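Local coordinates for envelopment polyprotein (Bovine Schmallenberg virus BH80/Germany/2011, PDB 7A56) that probably merges the viral membrane with that of the host cell as the class II fusion glycoprotein Gc, whose fusion domains form a postfusion trimer, at residues A[80-85]-A[397-402]; A[106-111]-A[212-217]; A[233-238]-A[331-336]; A[249-254]-A[314-319]; A[371-376]-A[420-425]. All coordinates share one frame; numbering follows the deposited sequence.

How the contacts relate
From the N terminus, the chain first passes through 80-85, a turn that is not met again until contact 1 closes over three hundred residues later. Inside that long loop, contact 2 closes first, bringing 212-217 beside 106-111. Contact 3 then opens at 233-238 and encloses contact 4, which joins 249-254 to 314-319 before 331-336 completes contact 3. Contact 5 opens at 371-376, still within the loop of contact 1, but closes at 420-425, beyond it, so contacts 1 and 5 cross. Contacts 1, 2 and 3 adjoin one another, contact 4 touches both contact 1 and contact 5, and contact 5 packs the C-terminal sandwich that contact 1 ties to the rest of the chain.

Contact 1: residues A[80-85]-A[397-402]; sequences PAINGL and IKIIAV. With PO4 (phosphate ion), chain J.
Apolar packing comes first: Ile82 and Ile399 meet obliquely, with CG2 of Ile82 lying 3.5 Å from CD1 of Ile399. The Ile399 CG1 branch sits between its own backbone N and carbonyl carbon (chi1 66°) and then runs on extended, carrying CD1 toward the 80-85 loop. Isoleucine suits position 82 because it has two apolar branches: CG2 meets Ile399 while CG1 packs on Ser332. The second touch is a van der Waals one between an amide and a methyl: Asn83 ND2 rests 3.5 Å from Ala401 CB. Its OD1 accepts from Val109 N, which limits how the amide can turn.

The loop is a type II beta turn from Ile82 to Leu85, closed by Leu85 N to Ile82 O at 3.1 Å; Gly84 fills the position whose positive phi (90°) calls for glycine. The partner strand 399-402 is an edge strand of the C-terminal beta domain, probably the domain III of class II fusion proteins, here lying against the loop between strands 70-80 and 86-92.

Lys398 takes no part in the packing; its NZ donates to phosphate O3 at a short 2.5 Å and also bonds to Gln197 OE1 of the second subunit. Lys390 NZ of the same chain and Gln197 NE2 of the second subunit also hydrogen-bond this ion, probably from the crystallisation liquor.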
# COMPACT_ATOMS: atom_id res chain seq x y z
N PRO A 80 20.73 6.79 -6.40
CA PRO A 80 19.47 6.45 -5.69
C PRO A 80 19.33 7.22 -4.40
O PRO A 80 20.31 7.38 -3.66
CB PRO A 80 19.62 4.95 -5.39
CG PRO A 80 20.52 4.47 -6.57
CD PRO A 80 21.52 5.59 -6.76
N ALA A 81 18.08 7.62 -4.08
CA ALA A 81 17.82 8.30 -2.81
C ALA A 81 17.76 7.20 -1.75
O ALA A 81 16.68 6.74 -1.38
CB ALA A 81 16.54 9.12 -2.86
N ILE A 82 18.95 6.75 -1.31
CA ILE A 82 19.08 5.65 -0.35
C ILE A 82 19.90 6.14 0.83
O ILE A 82 20.96 6.73 0.65
CB ILE A 82 19.73 4.40 -0.99
CG1 ILE A 82 18.72 3.76 -1.94
CG2 ILE A 82 20.21 3.38 0.10
CD1 ILE A 82 19.29 2.58 -2.79
N ASN A 83 19.40 5.91 2.04
CA ASN A 83 20.09 6.40 3.25
C ASN A 83 21.54 5.91 3.37
O ASN A 83 21.80 4.70 3.43
CB ASN A 83 19.26 5.96 4.47
CG ASN A 83 19.80 6.56 5.75
OD1 ASN A 83 19.60 7.73 6.05
ND2 ASN A 83 20.50 5.75 6.49
N GLY A 84 22.49 6.85 3.50
CA GLY A 84 23.90 6.55 3.65
C GLY A 84 24.69 6.44 2.35
O GLY A 84 25.91 6.39 2.39
N LEU A 85 24.03 6.33 1.21
CA LEU A 85 24.77 6.04 -0.04
C LEU A 85 25.49 7.28 -0.56
O LEU A 85 24.98 8.40 -0.46
CB LEU A 85 23.78 5.55 -1.10
CG LEU A 85 24.36 4.90 -2.39
CD1 LEU A 85 25.09 3.65 -2.09
CD2 LEU A 85 23.14 4.60 -3.31
N ILE A 397 14.42 -6.93 5.33
CA ILE A 397 15.04 -5.80 4.65
C ILE A 397 15.93 -6.39 3.58
O ILE A 397 16.49 -7.49 3.75
CB ILE A 397 15.89 -4.87 5.57
CG1 ILE A 397 16.99 -5.70 6.29
CG2 ILE A 397 14.95 -4.08 6.52
CD1 ILE A 397 17.91 -4.90 7.18
N LYS A 398 16.13 -5.62 2.49
CA LYS A 398 17.09 -6.02 1.45
C LYS A 398 18.40 -5.25 1.52
O LYS A 398 19.43 -5.77 1.10
CB LYS A 398 16.48 -5.84 0.04
CG LYS A 398 15.18 -6.61 -0.21
CD LYS A 398 15.44 -8.13 -0.07
CE LYS A 398 16.49 -8.67 -1.08
NZ LYS A 398 16.66 -10.19 -0.94
N ILE A 399 18.40 -4.07 2.12
CA ILE A 399 19.63 -3.28 2.25
C ILE A 399 19.63 -2.72 3.65
O ILE A 399 18.56 -2.49 4.25
CB ILE A 399 19.70 -2.16 1.18
CG1 ILE A 399 18.61 -1.16 1.42
CG2 ILE A 399 19.49 -2.71 -0.22
CD1 ILE A 399 18.87 0.15 0.71
N ILE A 400 20.82 -2.53 4.19
CA ILE A 400 20.99 -2.02 5.55
C ILE A 400 22.02 -0.88 5.53
O ILE A 400 23.08 -0.99 4.89
CB ILE A 400 21.42 -3.15 6.52
CG1 ILE A 400 21.26 -2.72 8.00
CG2 ILE A 400 22.83 -3.66 6.15
CD1 ILE A 400 21.49 -3.88 9.00
N ALA A 401 21.71 0.21 6.23
CA ALA A 401 22.67 1.30 6.31
C ALA A 401 23.71 0.95 7.36
O ALA A 401 23.38 0.50 8.45
CB ALA A 401 21.99 2.61 6.69
N VAL A 402 24.98 1.18 7.04
CA VAL A 402 26.08 0.92 7.97
C VAL A 402 26.71 2.25 8.35
O VAL A 402 26.72 3.23 7.57
CB VAL A 402 27.14 -0.06 7.40
CG1 VAL A 402 26.47 -1.42 7.05
CG2 VAL A 402 27.89 0.51 6.19
P PO4 J . 18.47 -12.53 -3.07
O1 PO4 J . 17.28 -13.27 -3.61
O2 PO4 J . 18.96 -13.23 -1.81
O3 PO4 J . 18.15 -11.09 -2.75
O4 PO4 J . 19.56 -12.52 -4.12

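Contact 2: residues A[106-111]-A[212-217]; sequences VRRVIN and CSTVDV
A classic beta bulge brings Arg107 and Arg108 together opposite Glu201 of strand 197-206, and from it both arginines reach over that strand to Cys212 and Thr214. Strand 197-206 pairs with strands 98-134 and 209-214, on which the segments lie, so these are next-but-one neighbours: the CA atoms of Arg107 and Cys212 are 8.1 Å apart, and the contact is made by side chains alone.

Arg108 and Thr214 lie side by side and point the same way. Thr214 CG2 comes to the edge of the guanidinium, near its plane, 3.8 Å from Arg108 NH2. The arginine chain runs extended and then bends at chi3 (70°), which turns the guanidinium into this place. Arg107 makes a looser touch, its CD lying 4.4 Å from Cys212 SG. That sulfur is joined to Cys203 in a disulfide linking strand 209-214 to the middle strand. Arginine suits these positions because its long aliphatic chain spans the intervening strand.

Arg108 forms salt bridges with Asp199 and Glu201, two acids on the strand it crosses, whereas the Arg107-Glu201 ion pair is long and weak. With two carboxylates holding it, the Arg108 guanidinium is probably restrained in orientation, and the Thr214 methyl need supply only van der Waals contact.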
# COMPACT_ATOMS: atom_id res chain seq x y z
N VAL A 106 24.04 10.94 0.18
CA VAL A 106 22.62 10.95 0.62
C VAL A 106 22.65 10.74 2.14
O VAL A 106 22.73 9.62 2.65
CB VAL A 106 21.78 9.93 -0.13
CG1 VAL A 106 20.24 10.05 0.26
CG2 VAL A 106 21.95 10.10 -1.63
N ARG A 107 22.64 11.84 2.88
CA ARG A 107 22.94 11.74 4.30
C ARG A 107 21.76 11.15 5.09
O ARG A 107 21.99 10.44 6.05
CB ARG A 107 23.31 13.10 4.87
CG ARG A 107 23.64 13.01 6.38
CD ARG A 107 24.46 14.14 6.88
NE ARG A 107 24.46 14.16 8.33
CZ ARG A 107 25.25 13.44 9.13
NH1 ARG A 107 26.18 12.60 8.63
NH2 ARG A 107 25.10 13.59 10.46
N ARG A 108 20.54 11.44 4.69
CA ARG A 108 19.41 10.84 5.43
C ARG A 108 18.27 10.54 4.47
O ARG A 108 17.95 11.34 3.58
CB ARG A 108 18.98 11.76 6.57
CG ARG A 108 17.71 11.24 7.34
CD ARG A 108 17.41 12.21 8.52
NE ARG A 108 16.91 13.49 8.00
CZ ARG A 108 17.57 14.65 8.08
NH1 ARG A 108 18.75 14.71 8.68
NH2 ARG A 108 17.01 15.75 7.57
N VAL A 109 17.69 9.34 4.60
CA VAL A 109 16.42 9.02 3.96
C VAL A 109 15.60 8.29 5.01
O VAL A 109 16.01 7.22 5.48
CB VAL A 109 16.56 8.11 2.74
CG1 VAL A 109 15.16 7.76 2.27
CG2 VAL A 109 17.37 8.79 1.56
N ILE A 110 14.44 8.84 5.36
CA ILE A 110 13.47 8.09 6.20
C ILE A 110 12.06 8.48 5.80
O ILE A 110 11.84 9.56 5.23
CB ILE A 110 13.62 8.36 7.70
CG1 ILE A 110 13.36 9.82 7.94
CG2 ILE A 110 14.97 7.95 8.23
CD1 ILE A 110 12.90 10.06 9.32
N ASN A 111 11.09 7.60 6.06
CA ASN A 111 9.71 8.02 5.93
C ASN A 111 9.16 8.24 7.35
O ASN A 111 9.67 7.69 8.32
CB ASN A 111 8.85 6.99 5.15
CG ASN A 111 9.00 7.10 3.61
OD1 ASN A 111 9.31 8.16 3.09
ND2 ASN A 111 8.70 6.02 2.90
N CYS A 212 25.21 20.59 3.28
CA CYS A 212 24.04 19.72 3.27
C CYS A 212 22.75 20.51 3.21
O CYS A 212 22.68 21.65 3.64
CB CYS A 212 23.99 18.85 4.54
SG CYS A 212 25.47 17.87 4.73
N SER A 213 21.71 19.87 2.69
CA SER A 213 20.39 20.49 2.72
C SER A 213 19.32 19.43 2.58
O SER A 213 19.51 18.41 1.87
CB SER A 213 20.28 21.52 1.57
OG SER A 213 18.97 22.05 1.55
N THR A 214 18.16 19.66 3.22
CA THR A 214 17.02 18.81 2.90
C THR A 214 16.64 19.12 1.46
O THR A 214 16.93 20.22 0.96
CB THR A 214 15.84 19.02 3.89
OG1 THR A 214 15.56 20.40 3.98
CG2 THR A 214 16.22 18.62 5.26
N VAL A 215 16.07 18.15 0.77
CA VAL A 215 15.64 18.33 -0.61
C VAL A 215 14.24 17.72 -0.73
O VAL A 215 14.00 16.61 -0.25
CB VAL A 215 16.63 17.69 -1.61
CG1 VAL A 215 16.73 16.19 -1.45
CG2 VAL A 215 16.30 18.07 -3.07
N ASP A 216 13.31 18.46 -1.32
CA ASP A 216 12.02 17.87 -1.63
C ASP A 216 11.65 18.18 -3.07
O ASP A 216 12.29 19.00 -3.75
CB ASP A 216 10.92 18.32 -0.66
CG ASP A 216 10.77 19.78 -0.58
OD1 ASP A 216 10.60 20.42 -1.65
OD2 ASP A 216 10.82 20.28 0.57
N VAL A 217 10.61 17.47 -3.53
CA VAL A 217 10.37 17.31 -4.97
C VAL A 217 9.99 18.63 -5.66
O VAL A 217 10.31 18.82 -6.83
CB VAL A 217 9.30 16.20 -5.18
CG1 VAL A 217 7.95 16.63 -4.63
CG2 VAL A 217 9.10 15.83 -6.71

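Contact 3: residues A[233-238]-A[331-336]; sequences IQMDSM and SSVGTI
Ser332 OG is gripped twice, and its residue also meets Met235 across the contact. The hydroxyl oxygen accepts a bond from Gly334 N at 3.2 Å, fairly straight at 158°, which makes an ST turn, and it is hydrogen-bonded as well to the carbonyl oxygen of Thr232 of the second subunit. A serine suits this place because one small hydroxyl can serve both a local turn and a subunit interface. Gly334 follows with backbone angles that would jam a side chain against the preceding carbonyl, so the turn demands glycine there.

Val333, inside this turn, is the residue that meets the methionine. Met235 SD lies 3.8 Å from Val333 CG1 and 4.0 Å from Val333 CB, and the two side chains cross at about a right angle. Met235 runs extended as far as the sulfur and then bends at chi3 (63°), which swings CE back to within 4.4 Å of Ser332 O. The flexible, polarisable thioether can therefore follow both the branched valine and the chain beside it. No hydrogen bond joins the two segments, and the contact across them is one of van der Waals packing.

Around this pair, Val333 packs on Val109 of strand 98-134 and on Lys198 and Val200 of strand 197-206, while Met235 rests on Asn111 and Lys198 of those same strands. Met235 also touches Ile233 of the second subunit. The contact thus joins the loop between strands 226-231 and 241-245 to the lead-in of strand 335-343, at the interface with the other two subunits.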
# COMPACT_ATOMS: atom_id res chain seq x y z
N ILE A 233 8.06 9.52 -6.09
CA ILE A 233 6.67 9.19 -6.28
C ILE A 233 6.07 9.11 -4.87
O ILE A 233 6.77 8.76 -3.92
CB ILE A 233 6.51 7.85 -7.05
CG1 ILE A 233 7.02 7.98 -8.51
CG2 ILE A 233 5.04 7.30 -7.13
CD1 ILE A 233 7.15 6.67 -9.20
N GLN A 234 4.84 9.53 -4.74
CA GLN A 234 4.18 9.44 -3.42
C GLN A 234 4.19 7.99 -2.93
O GLN A 234 3.85 7.08 -3.69
CB GLN A 234 2.77 9.94 -3.55
CG GLN A 234 2.05 10.01 -2.19
CD GLN A 234 0.74 10.81 -2.34
OE1 GLN A 234 0.28 11.46 -1.42
NE2 GLN A 234 0.18 10.79 -3.51
N MET A 235 4.59 7.78 -1.67
CA MET A 235 4.66 6.42 -1.11
C MET A 235 3.54 6.25 -0.10
O MET A 235 3.00 7.22 0.44
CB MET A 235 6.00 6.12 -0.39
CG MET A 235 7.18 6.36 -1.41
SD MET A 235 8.80 6.00 -0.70
CE MET A 235 8.81 4.26 -0.31
N ASP A 236 3.22 5.00 0.13
CA ASP A 236 2.17 4.64 1.08
C ASP A 236 2.67 3.36 1.79
O ASP A 236 2.23 2.25 1.58
CB ASP A 236 0.84 4.48 0.35
CG ASP A 236 -0.29 4.13 1.30
OD1 ASP A 236 -0.13 4.49 2.50
OD2 ASP A 236 -1.30 3.50 0.89
N SER A 237 3.67 3.53 2.64
CA SER A 237 4.50 2.48 3.21
C SER A 237 4.17 2.26 4.69
O SER A 237 4.38 1.15 5.20
CB SER A 237 6.01 2.82 3.05
OG SER A 237 6.48 4.04 3.79
N MET A 238 3.57 3.21 5.32
CA MET A 238 3.49 3.13 6.78
C MET A 238 2.10 2.66 7.23
O MET A 238 1.10 2.97 6.59
CB MET A 238 3.79 4.50 7.38
CG MET A 238 5.38 4.91 7.08
SD MET A 238 5.72 6.32 8.00
CE MET A 238 5.85 5.78 9.75
N SER A 331 14.17 1.42 1.69
CA SER A 331 15.29 1.33 0.79
C SER A 331 15.29 2.62 -0.08
O SER A 331 15.37 3.72 0.47
CB SER A 331 15.20 0.03 0.01
OG SER A 331 13.90 -0.21 -0.55
N SER A 332 15.12 2.54 -1.39
CA SER A 332 15.12 3.77 -2.22
C SER A 332 13.82 4.54 -2.11
O SER A 332 12.75 3.95 -2.18
CB SER A 332 15.31 3.43 -3.70
OG SER A 332 15.44 4.64 -4.44
N VAL A 333 13.88 5.87 -2.01
CA VAL A 333 12.66 6.70 -2.17
C VAL A 333 12.68 7.50 -3.47
O VAL A 333 11.82 8.38 -3.66
CB VAL A 333 12.44 7.64 -0.96
CG1 VAL A 333 12.33 6.82 0.36
CG2 VAL A 333 13.62 8.60 -0.84
N GLY A 334 13.63 7.24 -4.36
CA GLY A 334 13.61 8.00 -5.58
C GLY A 334 15.03 8.10 -6.14
O GLY A 334 15.88 7.25 -5.87
N THR A 335 15.24 9.15 -6.92
CA THR A 335 16.55 9.40 -7.58
C THR A 335 17.00 10.83 -7.31
O THR A 335 16.22 11.79 -7.52
CB THR A 335 16.44 9.18 -9.09
OG1 THR A 335 15.96 7.88 -9.41
CG2 THR A 335 17.85 9.48 -9.82
N ILE A 336 18.26 11.01 -6.91
CA ILE A 336 18.88 12.33 -6.84
C ILE A 336 19.67 12.57 -8.13
O ILE A 336 20.64 11.85 -8.43
CB ILE A 336 19.81 12.47 -5.61
CG1 ILE A 336 19.09 12.09 -4.27
CG2 ILE A 336 20.43 13.93 -5.51
CD1 ILE A 336 17.89 12.91 -3.99

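Contact 4: residues A[249-254]-A[314-319]; sequences VYVGDI and NTLTIA
No ring or other flat side chain takes part where Val249 meets Leu316: the one aromatic residue of the two segments, Tyr250, leaves its backbone away from the partner, and its side chain packs on Leu310 and Glu371. The contact is therefore one of branched aliphatic groups. Val249 and Leu316 cross at about a right angle, CG1 of Val249 lying 3.6 Å from CD1 of Leu316. Nearer the backbones, Val249 CB is 3.8 Å from Leu316 CB. With CG1 of Val249 anti to the backbone N (chi1 -174°), that methyl is sent to Leu316 CD1 and the second, CG2, to Ile318, where Val249 CG2 reaches Ile318 CG1 at 3.9 Å. One valine thus spreads its two branches over two residues of the facing strand.

These are strands of the antiparallel beta framework of this elongated chain, but they are not paired with each other. Strand 248-251 pairs with 241-245 and 311-312, whereas 316-318 pairs with 325-328. Their short axes approach to 7.7 Å, with their directions 135° apart, a spacing filled by side chains instead of backbone bonds.

One water links the two backbones. It accepts from Val249 N at 3.0 Å and donates to Leu316 O at 3.1 Å, serving a backbone donor and a backbone acceptor that do not bond to each other directly.

Further along, Val251 CG1 and Leu316 CD1 meet tip to tip at 3.9 Å. Leucine suits this place because its longer chain carries one methyl to both valines. Leu316 also lies on Val326, Lys328 and Pro239, and Val249 on Ile242.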
# COMPACT_ATOMS: atom_id res chain seq x y z
N VAL A 249 7.22 -1.66 17.92
CA VAL A 249 6.05 -1.40 17.09
C VAL A 249 5.61 -2.72 16.46
O VAL A 249 6.41 -3.39 15.81
CB VAL A 249 6.34 -0.32 16.01
CG1 VAL A 249 5.04 0.03 15.26
CG2 VAL A 249 6.85 0.93 16.67
N TYR A 250 4.33 -3.08 16.66
CA TYR A 250 3.67 -4.27 16.16
C TYR A 250 2.57 -3.91 15.17
O TYR A 250 1.85 -2.91 15.32
CB TYR A 250 3.01 -5.10 17.30
CG TYR A 250 4.02 -5.55 18.27
CD1 TYR A 250 4.49 -4.67 19.25
CD2 TYR A 250 4.57 -6.82 18.20
CE1 TYR A 250 5.47 -5.03 20.11
CE2 TYR A 250 5.55 -7.20 19.10
CZ TYR A 250 5.97 -6.30 20.06
OH TYR A 250 6.94 -6.64 20.95
N VAL A 251 2.43 -4.75 14.18
CA VAL A 251 1.45 -4.50 13.14
C VAL A 251 0.69 -5.79 12.88
O VAL A 251 1.22 -6.90 13.06
CB VAL A 251 2.12 -4.02 11.82
CG1 VAL A 251 2.83 -2.61 12.00
CG2 VAL A 251 3.14 -5.06 11.38
N GLY A 252 -0.52 -5.63 12.37
CA GLY A 252 -1.36 -6.81 12.06
C GLY A 252 -2.85 -6.51 12.28
O GLY A 252 -3.28 -5.37 12.16
N ASP A 253 -3.58 -7.58 12.63
CA ASP A 253 -5.03 -7.63 12.95
C ASP A 253 -5.47 -6.80 14.15
O ASP A 253 -5.57 -7.38 15.24
CB ASP A 253 -5.42 -9.09 13.25
CG ASP A 253 -6.11 -9.75 12.06
OD1 ASP A 253 -6.13 -9.02 11.04
OD2 ASP A 253 -6.62 -10.94 12.14
N ILE A 254 -5.58 -5.45 14.03
CA ILE A 254 -5.75 -4.60 15.22
C ILE A 254 -6.99 -3.74 15.04
O ILE A 254 -7.13 -3.04 14.03
CB ILE A 254 -4.54 -3.68 15.52
CG1 ILE A 254 -3.22 -4.47 15.76
CG2 ILE A 254 -4.86 -2.76 16.72
CD1 ILE A 254 -1.90 -3.51 15.61
N ASN A 314 10.55 -4.35 12.72
CA ASN A 314 11.83 -3.72 13.05
C ASN A 314 12.14 -2.50 12.19
O ASN A 314 13.01 -1.72 12.58
CB ASN A 314 12.98 -4.70 12.92
CG ASN A 314 13.12 -5.54 14.13
OD1 ASN A 314 12.94 -6.75 14.09
ND2 ASN A 314 13.37 -4.89 15.27
N THR A 315 11.44 -2.29 11.07
CA THR A 315 11.72 -1.08 10.30
C THR A 315 11.09 0.14 10.93
O THR A 315 11.44 1.27 10.55
CB THR A 315 11.22 -1.23 8.86
OG1 THR A 315 9.78 -1.22 8.81
CG2 THR A 315 11.81 -2.53 8.20
N LEU A 316 10.17 -0.03 11.90
CA LEU A 316 9.49 1.10 12.51
C LEU A 316 10.12 1.41 13.86
O LEU A 316 10.39 0.49 14.65
CB LEU A 316 7.98 0.83 12.74
CG LEU A 316 7.19 0.51 11.47
CD1 LEU A 316 5.78 -0.03 11.72
CD2 LEU A 316 7.08 1.72 10.55
N THR A 317 10.28 2.69 14.16
CA THR A 317 10.80 3.11 15.45
C THR A 317 10.00 4.31 15.91
O THR A 317 9.50 5.10 15.10
CB THR A 317 12.30 3.51 15.42
OG1 THR A 317 12.49 4.62 14.53
CG2 THR A 317 13.19 2.35 14.97
N ILE A 318 9.85 4.43 17.21
CA ILE A 318 9.15 5.56 17.79
C ILE A 318 10.15 6.70 17.98
O ILE A 318 11.13 6.55 18.72
CB ILE A 318 8.47 5.17 19.12
CG1 ILE A 318 7.45 4.11 18.80
CG2 ILE A 318 7.86 6.39 19.72
CD1 ILE A 318 7.03 3.23 20.00
N ALA A 319 9.89 7.83 17.31
CA ALA A 319 10.66 9.06 17.47
C ALA A 319 10.08 10.02 18.51
O ALA A 319 10.83 10.66 19.25
CB ALA A 319 10.78 9.76 16.12
O HOH W 1 9.64 -2.08 16.22

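Contact 5: residues A[371-376]-A[420-425]; sequences EGMACA and ETVSVS
Met373, Cys375 and Val422 lie in the core of a beta sandwich, in which a sheet containing strand 373-381 faces another containing strand 422-426. Two four-stranded antiparallel sheets make up this C-terminal module, probably the immunoglobulin-like domain III known from class II fusion proteins. The CA atoms of Met373 and Val422 are 9.1 Å apart, which is too far for backbone pairing and leaves the join to side chains.

Val422 faces both residues of the other strand. Both of its methyls are used: CG2 lies 4.2 Å from Met373 CG, and CG1 turns toward the second residue. With CG1 anti to the backbone N (chi1 171°), the two branches fan out along the opposing strand. A beta-branched valine suits such a place, being compact, apolar and well accommodated in a strand.

Leu413 of strand 408-414 and Cys363 of strand 356-365 touch both Met373 and Val422 and add to the same core. No other protein chain touches the two segments. Cys375 is disulfide-bonded to Cys363 on the neighbouring strand, which fixes the sulfur in the interior, and there Cys375 SG comes to 4.2 Å from Val422 CG1.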
# COMPACT_ATOMS: atom_id res chain seq x y z
N GLU A 371 8.21 -13.11 16.45
CA GLU A 371 9.50 -12.45 16.26
C GLU A 371 10.40 -13.21 15.29
O GLU A 371 11.53 -12.76 15.04
CB GLU A 371 10.23 -12.27 17.60
CG GLU A 371 9.45 -11.45 18.63
CD GLU A 371 10.15 -10.15 18.99
OE1 GLU A 371 9.52 -9.33 19.71
OE2 GLU A 371 11.31 -9.95 18.57
N GLY A 372 9.93 -14.34 14.77
CA GLY A 372 10.72 -15.14 13.86
C GLY A 372 12.01 -15.52 14.54
O GLY A 372 12.04 -15.95 15.69
N MET A 373 13.10 -15.32 13.82
CA MET A 373 14.45 -15.56 14.30
C MET A 373 15.10 -14.19 14.43
O MET A 373 15.32 -13.51 13.43
CB MET A 373 15.16 -16.47 13.31
CG MET A 373 16.58 -16.80 13.64
SD MET A 373 16.75 -17.63 15.20
CE MET A 373 16.02 -19.25 14.91
N ALA A 374 15.37 -13.75 15.66
CA ALA A 374 15.92 -12.41 15.87
C ALA A 374 17.44 -12.50 15.95
O ALA A 374 17.97 -13.32 16.72
CB ALA A 374 15.34 -11.79 17.15
N CYS A 375 18.15 -11.68 15.16
CA CYS A 375 19.61 -11.70 15.19
C CYS A 375 20.14 -10.33 15.58
O CYS A 375 19.74 -9.31 15.02
CB CYS A 375 20.20 -12.09 13.82
SG CYS A 375 19.82 -13.80 13.28
N ALA A 376 21.04 -10.32 16.57
CA ALA A 376 21.89 -9.16 16.87
C ALA A 376 23.24 -9.32 16.17
O ALA A 376 23.94 -10.33 16.36
CB ALA A 376 22.09 -9.02 18.38
N GLU A 420 19.59 -25.29 10.86
CA GLU A 420 20.50 -25.54 11.96
C GLU A 420 21.62 -24.52 12.06
O GLU A 420 22.26 -24.43 13.11
CB GLU A 420 21.11 -26.95 11.87
CG GLU A 420 21.54 -27.39 10.47
CD GLU A 420 21.59 -28.91 10.33
OE1 GLU A 420 21.97 -29.61 11.31
OE2 GLU A 420 21.23 -29.42 9.24
N THR A 421 21.87 -23.76 11.00
CA THR A 421 22.83 -22.66 11.04
C THR A 421 22.20 -21.49 10.31
O THR A 421 21.68 -21.65 9.20
CB THR A 421 24.16 -23.03 10.39
OG1 THR A 421 24.67 -24.25 10.94
CG2 THR A 421 25.18 -21.93 10.60
N VAL A 422 22.24 -20.32 10.93
CA VAL A 422 21.83 -19.09 10.27
C VAL A 422 23.08 -18.45 9.68
O VAL A 422 24.06 -18.24 10.39
CB VAL A 422 21.14 -18.13 11.24
CG1 VAL A 422 20.93 -16.81 10.57
CG2 VAL A 422 19.82 -18.72 11.74
N SER A 423 23.04 -18.19 8.38
CA SER A 423 24.07 -17.44 7.65
C SER A 423 23.55 -16.06 7.27
O SER A 423 22.39 -15.93 6.90
CB SER A 423 24.50 -18.18 6.39
OG SER A 423 25.73 -17.66 5.92
N VAL A 424 24.43 -15.05 7.34
CA VAL A 424 24.06 -13.69 6.99
C VAL A 424 25.27 -13.03 6.34
O VAL A 424 26.41 -13.19 6.80
CB VAL A 424 23.60 -12.85 8.21
CG1 VAL A 424 23.40 -11.39 7.79
CG2 VAL A 424 22.30 -13.42 8.85
N SER A 425 25.02 -12.27 5.28
CA SER A 425 26.07 -11.49 4.65
C SER A 425 25.62 -10.04 4.61
O SER A 425 24.42 -9.75 4.43
CB SER A 425 26.41 -12.03 3.23
OG SER A 425 25.48 -11.64 2.24